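Local coordinates for protein thermosome subunit (Methanococcoides burtonii, PDB 3AQ1) that probably binds and hydrolyses ATP to drive the folding of unfolded proteins as a group II chaperonin, at residues Leu192-Val197 with Ala281-Asp286; Glu186-Leu191 with Ala239-Cys244; Lys246-Met251 with Ile261-Arg266; Gly296-Val301 with Thr312-Cys317. One frame throughout, in Å; residues are numbered along the deposited sequence.

Contact 1: Leu192-Val197 with Ala281-Asp286; sequences LLSCPV and ATIIQD
Leu192 meets the loop that follows helix 269-279 through both side chain and backbone. With chi1 at -51°, its CG stands beside its own backbone N, and the branch reaches Ala281, whose CB lies 3.2 Å from Leu192 CD1; alanine offers a small apolar surface against the buried leucine. The backbone takes part as well: Ile284 N donates to Leu192 O at 2.9 Å. Two residues earlier in the loop a water joins the backbones: it accepts from Leu192 N and donates to Thr282 O. Leu193 starts off away from the loop, yet its methyl CD2 comes within 3.9 Å of Ile284 CG2, the two branched side chains lying side by side. Ser194 then grips Ile284 O twice, from the same face of that carbonyl: Ser194 N reaches Ile284 O at 3.0 Å, and Ser194 OG reaches it at 3.2 Å from above the carbonyl plane. An alanine here would probably leave Ile284 O with the backbone donor alone and remove the hydroxyl beside Gln285 NE2. Cys195 ends the run with CB and SG beside the backbone carbonyl of Gln285. The two chains run parallel but share a single beta bridge, Leu193 with Ile284. Strand 184-193 thus has this loop along one edge, while the backbone of Leu193 bonds to Phe243 and Gln245 on the other; helix 269-279 packs on Leu192, and helix 226-235 on Leu193.

Contact 2: Glu186-Leu191 with Ala239-Cys244; sequences ENAKIL and ANVVFC
Ala239 brings its CB to 3.7 Å from Leu191 CB, a small residue fitting where the chain enters the sheet beside a buried leucine. Asn240 follows with its side chain directed at strand 188-191. Its backbone N makes a weak bond to Lys189 O, an acceptor it shares with Val241 N, which donates at 3.1 Å. The amide lies across the start of the strand, Asn240 ND2 standing 2.6 Å from Asn187 O, with the aliphatic part of Lys189 crossing it obliquely. An alanine here would probably leave Asn187 O without this polar neighbour and open a gap beside CG of Lys189. Val241 begins the regular pairing. Its CG2 rests 3.9 Å from Ala188 CB, and its CB is 4.0 Å from CG1 of Ile190, the two branched side chains pointing the same way. Leu191 N donates to Val241 O at 2.8 Å in a nearly straight bond (168° at the hydrogen). Val242 turns to the other face of the sheet, shared with Leu191. Phe243 closes the ladder, its N bonding to Leu191 O at 3.0 Å, while CG2 of Ile190 sits at the edge of its ring, in plane. Beta-branched and aromatic residues suit strands buried on both faces: Ile190 and Phe243 touch helix 269-279, and Leu191 meets Ile284 and Ile290. Two parallel neighbours crossing at -26°, their partly unmodelled connection including helix 226-235, are consistent with a beta-alpha-beta arrangement within the sheet of what is probably the apical domain, which binds substrate in group II chaperonins.

Contact 3: Lys246-Met251 with Ile261-Arg266; sequences KGIDDM and IYAVRR
Arg266 is tied to Lys246 through the backbone: Arg266 N donates to Lys246 O at 3.0 Å. The bond is straight at the hydrogen (171°), although the donor stands above the carbonyl plane. From the same residue the side chain, extended from CG to NE, passes Lys246 with CG and lays one guanidinium face over Gly247, whose CA is 3.9 Å above the plane and offset toward the rim. Arg266 NH1 lies 3.6 Å from Gly247 N. A CB on Gly247 would come close to Arg266 NH2, so the lack of a side chain suits the spot. Farther along, Ile248 supplies the apolar part of the contact: its CD1 is 3.8 Å from Val264 O and 4.1 Å from Ala263 CB, while its CG1 lies 4.0 Å from Arg265 CB where the two side chains pass at a slant.

Around this first shell, Gly247 and Asp249 bond by their backbones to Val197, and Lys246 NZ reaches Ser194 O, so this loop is anchored to the chain that follows strand 184-193. Asp249 is the N-cap of helix 250-258, its OD1 accepting weakly from Met251 N and also from Ala252 N. Ile248 leans on Ile256 of that helix, and Ala263 rests on Val242. The contact thus joins the entrance of the helix to the end of strand 262-264, within a beta-alpha-beta crossover. Chemically, one backbone hydrogen bond between uncharged groups and a small apolar patch carry the join, and the Arg266 charge, borne at an exposed surface, would probably stay hydrated while its flat face rests on the backbone.

Contact 4: Gly296-Val301 with Thr312-Cys317; sequences GTAGLV and TYVTGC
Val301 and Val314 pack side by side on the buried face of this antiparallel pair, the CG2 of Val301 lying 4.0 Å from CG2 of Val314. Next to them Ala298 CB is 3.7 Å from Val314 CG1 and 3.8 Å from Cys317 SG. Compact, mostly apolar groups are apt here, since helix 269-279 comes down on Val314 and Cys317, and Phe243 covers Val314 as well. At Gly299 the chain turns a corner in a classic beta bulge: Gly299 and Leu300 both face Thr315, at the base of the hairpin formed by strands 300-305 and 310-317. Leu300 and Thr315 make the hydrogen-bonded pair, with Leu300 N to Thr315 O and Thr315 N to Leu300 O both 3.0 Å. Gly299 N turns instead to Gly316 O, approaching from well above that carbonyl plane. Glycine fits both corner positions, where a CB would point at the facing chain, and Gly316 also has a positive phi of 64°. The other face is looser and more open to solvent. There Thr315, with OG1 set between the backbone N and the carbonyl carbon (chi1 60°), holds that oxygen alongside Leu300, 3.6 Å from its CB. Past the bulge, Thr297, also partly exposed, bonds by OG1 to Gln318 OE1.

How the contacts relate
Of the parts involved, strand 184-193 comes first and serves two contacts in turn. Its residues 186-191 meet 239-244 to close the loop of contact 2; its last residues and the loop beyond it meet 281-286 in contact 1, which ties in the loop after helix 269-279, so these two cross. Contact 3 follows contact 2 in series and is nested inside contact 1; it closes the short crossover through helix 250-258 and adds strand 262-264 beside 241-244. Contact 4 comes last, a hairpin-base closure in series with the rest. It returns to the opposite edge of strand 184-193 from 241-244, where Ile190 N bonds to Gly296 O, and Tyr262 OH meets Thr312 OG1 to link contacts 3 and 4.

Contact 1: Leu192-Val197 with Ala281-Asp286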
loop_
_atom_site.group_PDB
_atom_site.type_symbol
_atom_site.label_atom_id
_atom_site.label_comp_id
_atom_site.label_asym_id
_atom_site.label_seq_id
_atom_site.Cartn_x
_atom_site.Cartn_y
_atom_site.Cartn_z
ATOM N N LEU A 192 21.285 -18.572 -0.831
ATOM C CA LEU A 192 19.910 -18.909 -1.222
ATOM C C LEU A 192 19.905 -19.856 -2.419
ATOM O O LEU A 192 20.509 -19.555 -3.444
ATOM C CB LEU A 192 19.090 -17.645 -1.522
ATOM C CG LEU A 192 19.188 -16.609 -0.395
ATOM C CD1 LEU A 192 18.512 -15.301 -0.747
ATOM C CD2 LEU A 192 18.617 -17.174 0.865
ATOM N N LEU A 193 19.248 -21.008 -2.276
ATOM C CA LEU A 193 19.134 -21.974 -3.371
ATOM C C LEU A 193 17.692 -22.148 -3.793
ATOM O O LEU A 193 16.834 -22.437 -2.971
ATOM C CB LEU A 193 19.682 -23.346 -2.958
ATOM C CG LEU A 193 21.114 -23.438 -2.405
ATOM C CD1 LEU A 193 21.530 -24.883 -2.152
ATOM C CD2 LEU A 193 22.090 -22.773 -3.337
ATOM N N SER A 194 17.418 -21.983 -5.078
ATOM C CA SER A 194 16.104 -22.325 -5.619
ATOM C C SER A 194 16.173 -23.745 -6.178
ATOM O O SER A 194 15.157 -24.377 -6.434
ATOM C CB SER A 194 15.687 -21.346 -6.712
ATOM O OG SER A 194 16.559 -21.452 -7.831
ATOM N N CYS A 195 17.387 -24.247 -6.358
ATOM C CA CYS A 195 17.564 -25.618 -6.795
ATOM C C CYS A 195 17.624 -26.568 -5.609
ATOM O O CYS A 195 18.004 -26.171 -4.508
ATOM C CB CYS A 195 18.829 -25.757 -7.647
ATOM S SG CYS A 195 20.360 -25.411 -6.813
ATOM N N PRO A 196 17.255 -27.834 -5.837
ATOM C CA PRO A 196 17.333 -28.857 -4.794
ATOM C C PRO A 196 18.779 -29.245 -4.563
ATOM O O PRO A 196 19.589 -29.143 -5.484
ATOM C CB PRO A 196 16.602 -30.060 -5.421
ATOM C CG PRO A 196 16.009 -29.571 -6.709
ATOM C CD PRO A 196 16.836 -28.403 -7.126
ATOM N N VAL A 197 19.094 -29.689 -3.353
ATOM C CA VAL A 197 20.373 -30.326 -3.089
ATOM C C VAL A 197 20.145 -31.816 -2.890
ATOM O O VAL A 197 20.340 -32.345 -1.799
ATOM C CB VAL A 197 21.055 -29.749 -1.844
ATOM C CG1 VAL A 197 22.466 -30.324 -1.692
ATOM C CG2 VAL A 197 21.096 -28.223 -1.916
ATOM N N ALA A 281 21.672 -11.610 -0.682
ATOM C CA ALA A 281 21.994 -12.873 -1.315
ATOM C C ALA A 281 21.427 -12.931 -2.716
ATOM O O ALA A 281 20.402 -12.332 -3.003
ATOM C CB ALA A 281 21.472 -14.028 -0.499
ATOM N N THR A 282 22.108 -13.660 -3.587
ATOM C CA THR A 282 21.618 -13.888 -4.930
ATOM C C THR A 282 21.135 -15.322 -5.048
ATOM O O THR A 282 21.895 -16.264 -4.858
ATOM C CB THR A 282 22.701 -13.597 -5.976
ATOM O OG1 THR A 282 23.236 -12.287 -5.747
ATOM C CG2 THR A 282 22.111 -13.667 -7.379
ATOM N N ILE A 283 19.850 -15.473 -5.335
ATOM C CA ILE A 283 19.232 -16.781 -5.464
ATOM C C ILE A 283 19.919 -17.564 -6.566
ATOM O O ILE A 283 20.064 -17.079 -7.680
ATOM C CB ILE A 283 17.737 -16.656 -5.805
ATOM C CG1 ILE A 283 17.064 -15.646 -4.868
ATOM C CG2 ILE A 283 17.090 -18.014 -5.757
ATOM C CD1 ILE A 283 15.575 -15.830 -4.706
ATOM N N ILE A 284 20.325 -18.784 -6.250
ATOM C CA ILE A 284 21.155 -19.584 -7.133
ATOM C C ILE A 284 20.379 -20.752 -7.700
ATOM O O ILE A 284 19.671 -21.445 -6.962
ATOM C CB ILE A 284 22.333 -20.138 -6.354
ATOM C CG1 ILE A 284 23.444 -19.105 -6.293
ATOM C CG2 ILE A 284 22.818 -21.424 -6.957
ATOM C CD1 ILE A 284 24.545 -19.557 -5.410
ATOM N N GLN A 285 20.515 -20.977 -9.008
ATOM C CA GLN A 285 19.791 -22.063 -9.670
ATOM C C GLN A 285 20.703 -23.216 -10.042
ATOM O O GLN A 285 20.255 -24.348 -10.170
ATOM C CB GLN A 285 19.050 -21.568 -10.910
ATOM C CG GLN A 285 17.561 -21.390 -10.702
ATOM C CD GLN A 285 17.162 -19.929 -10.622
ATOM O OE1 GLN A 285 17.861 -19.064 -11.149
ATOM N NE2 GLN A 285 16.027 -19.647 -9.969
ATOM N N ASP A 286 21.984 -22.921 -10.211
ATOM C CA ASP A 286 22.958 -23.934 -10.583
ATOM C C ASP A 286 23.979 -24.005 -9.461
ATOM O O ASP A 286 24.633 -23.013 -9.158
ATOM C CB ASP A 286 23.630 -23.547 -11.912
ATOM C CG ASP A 286 24.554 -24.642 -12.473
ATOM O OD1 ASP A 286 24.945 -25.573 -11.734
ATOM O OD2 ASP A 286 24.902 -24.557 -13.674
HETATM O O HOH W 1 22.819 -16.875 -2.321
#

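Contact 2: Glu186-Leu191 with Ala239-Cys244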
loop_
_atom_site.group_PDB
_atom_site.type_symbol
_atom_site.label_atom_id
_atom_site.label_comp_id
_atom_site.label_asym_id
_atom_site.label_seq_id
_atom_site.Cartn_x
_atom_site.Cartn_y
_atom_site.Cartn_z
ATOM N N GLU A 186 26.079 -16.156 14.474
ATOM C CA GLU A 186 26.432 -14.745 14.414
ATOM C C GLU A 186 27.192 -14.466 13.127
ATOM O O GLU A 186 27.844 -15.350 12.579
ATOM C CB GLU A 186 27.242 -14.344 15.633
ATOM C CG GLU A 186 26.475 -14.480 16.937
ATOM C CD GLU A 186 27.316 -14.147 18.159
ATOM O OE1 GLU A 186 28.518 -13.797 18.018
ATOM O OE2 GLU A 186 26.762 -14.246 19.273
ATOM N N ASN A 187 27.087 -13.239 12.633
ATOM C CA ASN A 187 27.664 -12.899 11.344
ATOM C C ASN A 187 27.367 -13.997 10.366
ATOM O O ASN A 187 28.259 -14.700 9.916
ATOM C CB ASN A 187 29.168 -12.716 11.457
ATOM C CG ASN A 187 29.532 -11.743 12.515
ATOM O OD1 ASN A 187 29.006 -10.627 12.544
ATOM N ND2 ASN A 187 30.424 -12.153 13.416
ATOM N N ALA A 188 26.095 -14.153 10.051
ATOM C CA ALA A 188 25.675 -15.178 9.122
ATOM C C ALA A 188 26.120 -14.798 7.721
ATOM O O ALA A 188 26.120 -13.623 7.352
ATOM C CB ALA A 188 24.167 -15.348 9.186
ATOM N N LYS A 189 26.519 -15.802 6.955
ATOM C CA LYS A 189 26.795 -15.607 5.543
ATOM C C LYS A 189 25.822 -16.512 4.829
ATOM O O LYS A 189 25.880 -17.728 4.969
ATOM C CB LYS A 189 28.237 -15.987 5.223
ATOM C CG LYS A 189 29.224 -15.219 6.039
ATOM C CD LYS A 189 29.149 -13.738 5.725
ATOM C CE LYS A 189 29.904 -12.913 6.753
ATOM N NZ LYS A 189 30.109 -11.540 6.249
ATOM N N ILE A 190 24.914 -15.912 4.078
ATOM C CA ILE A 190 23.708 -16.610 3.659
ATOM C C ILE A 190 23.711 -16.970 2.188
ATOM O O ILE A 190 23.978 -16.125 1.324
ATOM C CB ILE A 190 22.487 -15.755 3.956
ATOM C CG1 ILE A 190 22.375 -15.547 5.463
ATOM C CG2 ILE A 190 21.236 -16.392 3.363
ATOM C CD1 ILE A 190 21.607 -14.335 5.842
ATOM N N LEU A 191 23.407 -18.234 1.920
ATOM C CA LEU A 191 23.299 -18.742 0.558
ATOM C C LEU A 191 21.834 -19.088 0.265
ATOM O O LEU A 191 21.202 -19.798 1.039
ATOM C CB LEU A 191 24.198 -19.980 0.394
ATOM C CG LEU A 191 24.253 -20.703 -0.952
ATOM C CD1 LEU A 191 25.012 -19.883 -1.976
ATOM C CD2 LEU A 191 24.883 -22.081 -0.810
ATOM N N ALA A 239 29.395 -20.090 3.008
ATOM C CA ALA A 239 28.148 -19.774 3.690
ATOM C C ALA A 239 27.973 -20.437 5.053
ATOM O O ALA A 239 28.233 -21.616 5.225
ATOM C CB ALA A 239 26.961 -20.106 2.786
ATOM N N ASN A 240 27.512 -19.635 6.005
ATOM C CA ASN A 240 27.078 -20.038 7.345
ATOM C C ASN A 240 25.691 -20.700 7.383
ATOM O O ASN A 240 25.371 -21.530 8.248
ATOM C CB ASN A 240 26.919 -18.758 8.145
ATOM C CG ASN A 240 28.068 -18.490 8.987
ATOM O OD1 ASN A 240 28.758 -19.411 9.396
ATOM N ND2 ASN A 240 28.307 -17.227 9.277
ATOM N N VAL A 241 24.860 -20.263 6.448
ATOM C CA VAL A 241 23.436 -20.468 6.511
ATOM C C VAL A 241 22.967 -20.706 5.093
ATOM O O VAL A 241 23.327 -19.956 4.172
ATOM C CB VAL A 241 22.762 -19.220 7.081
ATOM C CG1 VAL A 241 21.276 -19.284 6.887
ATOM C CG2 VAL A 241 23.143 -19.051 8.546
ATOM N N VAL A 242 22.194 -21.772 4.916
ATOM C CA VAL A 242 21.651 -22.095 3.610
ATOM C C VAL A 242 20.136 -22.203 3.700
ATOM O O VAL A 242 19.615 -22.967 4.506
ATOM C CB VAL A 242 22.205 -23.423 3.097
ATOM C CG1 VAL A 242 21.641 -23.729 1.743
ATOM C CG2 VAL A 242 23.705 -23.372 3.033
ATOM N N PHE A 243 19.439 -21.419 2.886
ATOM C CA PHE A 243 18.001 -21.590 2.690
ATOM C C PHE A 243 17.763 -22.226 1.332
ATOM O O PHE A 243 18.160 -21.687 0.305
ATOM C CB PHE A 243 17.273 -20.248 2.765
ATOM C CG PHE A 243 17.249 -19.649 4.134
ATOM C CD1 PHE A 243 16.307 -20.058 5.063
ATOM C CD2 PHE A 243 18.161 -18.668 4.493
ATOM C CE1 PHE A 243 16.281 -19.509 6.341
ATOM C CE2 PHE A 243 18.137 -18.105 5.755
ATOM C CZ PHE A 243 17.194 -18.521 6.687
ATOM N N CYS A 244 17.126 -23.384 1.318
ATOM C CA CYS A 244 16.865 -24.059 0.058
ATOM C C CYS A 244 15.368 -24.087 -0.224
ATOM O O CYS A 244 14.565 -24.402 0.643
ATOM C CB CYS A 244 17.437 -25.473 0.068
ATOM S SG CYS A 244 17.201 -26.366 -1.462
#

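Contact 3: Lys246-Met251 with Ile261-Arg266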
loop_
_atom_site.group_PDB
_atom_site.type_symbol
_atom_site.label_atom_id
_atom_site.label_comp_id
_atom_site.label_asym_id
_atom_site.label_seq_id
_atom_site.Cartn_x
_atom_site.Cartn_y
_atom_site.Cartn_z
ATOM N N LYS A 246 13.918 -26.082 -2.152
ATOM C CA LYS A 246 13.464 -27.452 -2.345
ATOM C C LYS A 246 14.107 -28.396 -1.350
ATOM O O LYS A 246 14.505 -27.977 -0.270
ATOM C CB LYS A 246 13.693 -27.912 -3.788
ATOM C CG LYS A 246 12.609 -27.426 -4.752
ATOM C CD LYS A 246 13.173 -27.045 -6.115
ATOM C CE LYS A 246 12.138 -26.288 -6.953
ATOM N NZ LYS A 246 12.744 -25.650 -8.167
ATOM N N GLY A 247 14.185 -29.672 -1.706
ATOM C CA GLY A 247 14.750 -30.673 -0.825
ATOM C C GLY A 247 16.262 -30.601 -0.627
ATOM O O GLY A 247 17.017 -30.126 -1.486
ATOM N N ILE A 248 16.701 -31.059 0.539
ATOM C CA ILE A 248 18.105 -31.316 0.781
ATOM C C ILE A 248 18.239 -32.770 1.219
ATOM O O ILE A 248 17.846 -33.133 2.332
ATOM C CB ILE A 248 18.677 -30.413 1.876
ATOM C CG1 ILE A 248 18.345 -28.938 1.603
ATOM C CG2 ILE A 248 20.166 -30.638 1.976
ATOM C CD1 ILE A 248 18.806 -27.971 2.702
ATOM N N ASP A 249 18.764 -33.601 0.323
ATOM C CA ASP A 249 19.040 -34.996 0.619
ATOM C C ASP A 249 19.582 -35.206 2.036
ATOM O O ASP A 249 20.288 -34.357 2.583
ATOM C CB ASP A 249 20.034 -35.556 -0.401
ATOM C CG ASP A 249 20.410 -36.995 -0.108
ATOM O OD1 ASP A 249 21.361 -37.192 0.669
ATOM O OD2 ASP A 249 19.748 -37.925 -0.630
ATOM N N ASP A 250 19.263 -36.351 2.622
ATOM C CA ASP A 250 19.647 -36.642 3.998
ATOM C C ASP A 250 21.153 -36.667 4.224
ATOM O O ASP A 250 21.661 -36.109 5.203
ATOM C CB ASP A 250 19.061 -37.978 4.412
ATOM C CG ASP A 250 17.587 -37.906 4.607
ATOM O OD1 ASP A 250 16.866 -38.736 4.007
ATOM O OD2 ASP A 250 17.166 -37.000 5.354
ATOM N N MET A 251 21.854 -37.348 3.324
ATOM C CA MET A 251 23.294 -37.483 3.425
ATOM C C MET A 251 23.969 -36.122 3.224
ATOM O O MET A 251 24.872 -35.753 3.965
ATOM C CB MET A 251 23.796 -38.508 2.419
ATOM C CG MET A 251 25.184 -39.016 2.728
ATOM S SD MET A 251 25.256 -40.168 4.110
ATOM C CE MET A 251 24.095 -41.411 3.548
ATOM N N ILE A 261 26.900 -25.857 9.446
ATOM C CA ILE A 261 25.980 -25.038 8.660
ATOM C C ILE A 261 24.483 -25.143 9.023
ATOM O O ILE A 261 23.893 -26.222 9.062
ATOM C CB ILE A 261 26.202 -25.257 7.143
ATOM C CG1 ILE A 261 27.646 -24.905 6.777
ATOM C CG2 ILE A 261 25.266 -24.393 6.343
ATOM C CD1 ILE A 261 27.927 -24.989 5.297
ATOM N N TYR A 262 23.893 -23.986 9.300
ATOM C CA TYR A 262 22.465 -23.856 9.559
ATOM C C TYR A 262 21.711 -23.911 8.221
ATOM O O TYR A 262 21.769 -22.954 7.427
ATOM C CB TYR A 262 22.204 -22.511 10.247
ATOM C CG TYR A 262 20.797 -22.296 10.783
ATOM C CD1 TYR A 262 19.691 -22.226 9.930
ATOM C CD2 TYR A 262 20.582 -22.120 12.144
ATOM C CE1 TYR A 262 18.415 -22.008 10.430
ATOM C CE2 TYR A 262 19.318 -21.905 12.646
ATOM C CZ TYR A 262 18.241 -21.855 11.791
ATOM O OH TYR A 262 16.999 -21.641 12.327
ATOM N N ALA A 263 21.025 -25.026 7.956
ATOM C CA ALA A 263 20.277 -25.153 6.706
ATOM C C ALA A 263 18.793 -25.405 6.927
ATOM O O ALA A 263 18.402 -26.121 7.838
ATOM C CB ALA A 263 20.880 -26.228 5.798
ATOM N N VAL A 264 17.960 -24.801 6.094
ATOM C CA VAL A 264 16.544 -25.121 6.121
ATOM C C VAL A 264 16.123 -25.591 4.738
ATOM O O VAL A 264 16.586 -25.065 3.746
ATOM C CB VAL A 264 15.670 -23.936 6.613
ATOM C CG1 VAL A 264 16.414 -23.099 7.654
ATOM C CG2 VAL A 264 15.316 -23.069 5.486
ATOM N N ARG A 265 15.255 -26.595 4.683
ATOM C CA ARG A 265 14.760 -27.119 3.417
ATOM C C ARG A 265 13.345 -26.618 3.146
ATOM O O ARG A 265 12.693 -26.089 4.039
ATOM C CB ARG A 265 14.765 -28.643 3.439
ATOM C CG ARG A 265 13.658 -29.241 4.276
ATOM C CD ARG A 265 13.925 -30.703 4.660
ATOM N NE ARG A 265 12.815 -31.239 5.435
ATOM C CZ ARG A 265 11.828 -31.957 4.912
ATOM N NH1 ARG A 265 11.829 -32.255 3.619
ATOM N NH2 ARG A 265 10.843 -32.389 5.683
ATOM N N ARG A 266 12.889 -26.793 1.906
ATOM C CA ARG A 266 11.528 -26.453 1.467
ATOM C C ARG A 266 11.020 -25.079 1.944
ATOM O O ARG A 266 10.050 -24.971 2.706
ATOM C CB ARG A 266 10.546 -27.583 1.819
ATOM C CG ARG A 266 10.997 -28.938 1.295
ATOM C CD ARG A 266 9.867 -29.947 1.107
ATOM N NE ARG A 266 10.390 -31.216 0.595
ATOM C CZ ARG A 266 10.771 -31.420 -0.666
ATOM N NH1 ARG A 266 10.678 -30.436 -1.562
ATOM N NH2 ARG A 266 11.255 -32.607 -1.032
#

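Contact 4: Gly296-Val301 with Thr312-Cys317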
loop_
_atom_site.group_PDB
_atom_site.type_symbol
_atom_site.label_atom_id
_atom_site.label_comp_id
_atom_site.label_asym_id
_atom_site.label_seq_id
_atom_site.Cartn_x
_atom_site.Cartn_y
_atom_site.Cartn_z
ATOM N N GLY A 296 24.792 -13.510 0.838
ATOM C CA GLY A 296 24.239 -12.409 1.600
ATOM C C GLY A 296 24.735 -12.426 3.028
ATOM O O GLY A 296 25.425 -13.352 3.447
ATOM N N THR A 297 24.376 -11.398 3.786
ATOM C CA THR A 297 24.803 -11.306 5.170
ATOM C C THR A 297 23.672 -10.874 6.091
ATOM O O THR A 297 22.780 -10.137 5.687
ATOM C CB THR A 297 25.936 -10.278 5.339
ATOM O OG1 THR A 297 25.412 -8.966 5.130
ATOM C CG2 THR A 297 27.049 -10.532 4.358
ATOM N N ALA A 298 23.746 -11.310 7.340
ATOM C CA ALA A 298 22.809 -10.895 8.363
ATOM C C ALA A 298 23.494 -10.915 9.716
ATOM O O ALA A 298 24.248 -11.819 10.008
ATOM C CB ALA A 298 21.608 -11.841 8.383
ATOM N N GLY A 299 23.212 -9.936 10.560
ATOM C CA GLY A 299 23.756 -9.941 11.903
ATOM C C GLY A 299 23.596 -11.273 12.617
ATOM O O GLY A 299 24.521 -11.754 13.289
ATOM N N LEU A 300 22.420 -11.878 12.481
ATOM C CA LEU A 300 22.099 -13.061 13.263
ATOM C C LEU A 300 21.039 -13.935 12.596
ATOM O O LEU A 300 20.042 -13.451 12.090
ATOM C CB LEU A 300 21.632 -12.650 14.672
ATOM C CG LEU A 300 21.169 -13.723 15.663
ATOM C CD1 LEU A 300 22.285 -14.691 15.986
ATOM C CD2 LEU A 300 20.634 -13.089 16.938
ATOM N N VAL A 301 21.274 -15.235 12.602
ATOM C CA VAL A 301 20.272 -16.195 12.214
ATOM C C VAL A 301 20.141 -17.206 13.339
ATOM O O VAL A 301 21.124 -17.825 13.716
ATOM C CB VAL A 301 20.653 -16.901 10.923
ATOM C CG1 VAL A 301 19.772 -18.138 10.727
ATOM C CG2 VAL A 301 20.525 -15.934 9.758
ATOM N N THR A 312 12.548 -19.573 12.279
ATOM C CA THR A 312 13.873 -19.026 11.982
ATOM C C THR A 312 13.908 -17.498 11.900
ATOM O O THR A 312 13.359 -16.919 10.976
ATOM C CB THR A 312 14.438 -19.600 10.691
ATOM O OG1 THR A 312 14.699 -20.993 10.868
ATOM C CG2 THR A 312 15.739 -18.916 10.348
ATOM N N TYR A 313 14.556 -16.858 12.875
ATOM C CA TYR A 313 14.715 -15.398 12.897
ATOM C C TYR A 313 16.018 -14.921 12.196
ATOM O O TYR A 313 17.113 -15.376 12.515
ATOM C CB TYR A 313 14.700 -14.883 14.342
ATOM C CG TYR A 313 13.376 -14.991 15.068
ATOM C CD1 TYR A 313 12.687 -13.849 15.473
ATOM C CD2 TYR A 313 12.819 -16.229 15.373
ATOM C CE1 TYR A 313 11.487 -13.940 16.140
ATOM C CE2 TYR A 313 11.605 -16.325 16.042
ATOM C CZ TYR A 313 10.953 -15.181 16.424
ATOM O OH TYR A 313 9.755 -15.276 17.090
ATOM N N VAL A 314 15.882 -14.004 11.245
ATOM C CA VAL A 314 17.017 -13.394 10.563
ATOM C C VAL A 314 17.040 -11.890 10.871
ATOM O O VAL A 314 16.370 -11.115 10.220
ATOM C CB VAL A 314 16.912 -13.609 9.044
ATOM C CG1 VAL A 314 18.102 -13.037 8.346
ATOM C CG2 VAL A 314 16.784 -15.084 8.736
ATOM N N THR A 315 17.802 -11.490 11.884
ATOM C CA THR A 315 17.843 -10.098 12.335
ATOM C C THR A 315 19.189 -9.414 12.054
ATOM O O THR A 315 20.175 -10.057 11.691
ATOM C CB THR A 315 17.572 -9.994 13.843
ATOM O OG1 THR A 315 18.568 -10.726 14.554
ATOM C CG2 THR A 315 16.241 -10.586 14.178
ATOM N N GLY A 316 19.224 -8.101 12.238
ATOM C CA GLY A 316 20.419 -7.320 11.968
ATOM C C GLY A 316 20.840 -7.331 10.515
ATOM O O GLY A 316 22.013 -7.169 10.231
ATOM N N CYS A 317 19.891 -7.519 9.600
ATOM C CA CYS A 317 20.212 -7.756 8.190
ATOM C C CYS A 317 20.858 -6.567 7.516
ATOM O O CYS A 317 20.659 -5.420 7.929
ATOM C CB CYS A 317 18.984 -8.174 7.385
ATOM S SG CYS A 317 18.485 -9.871 7.575
#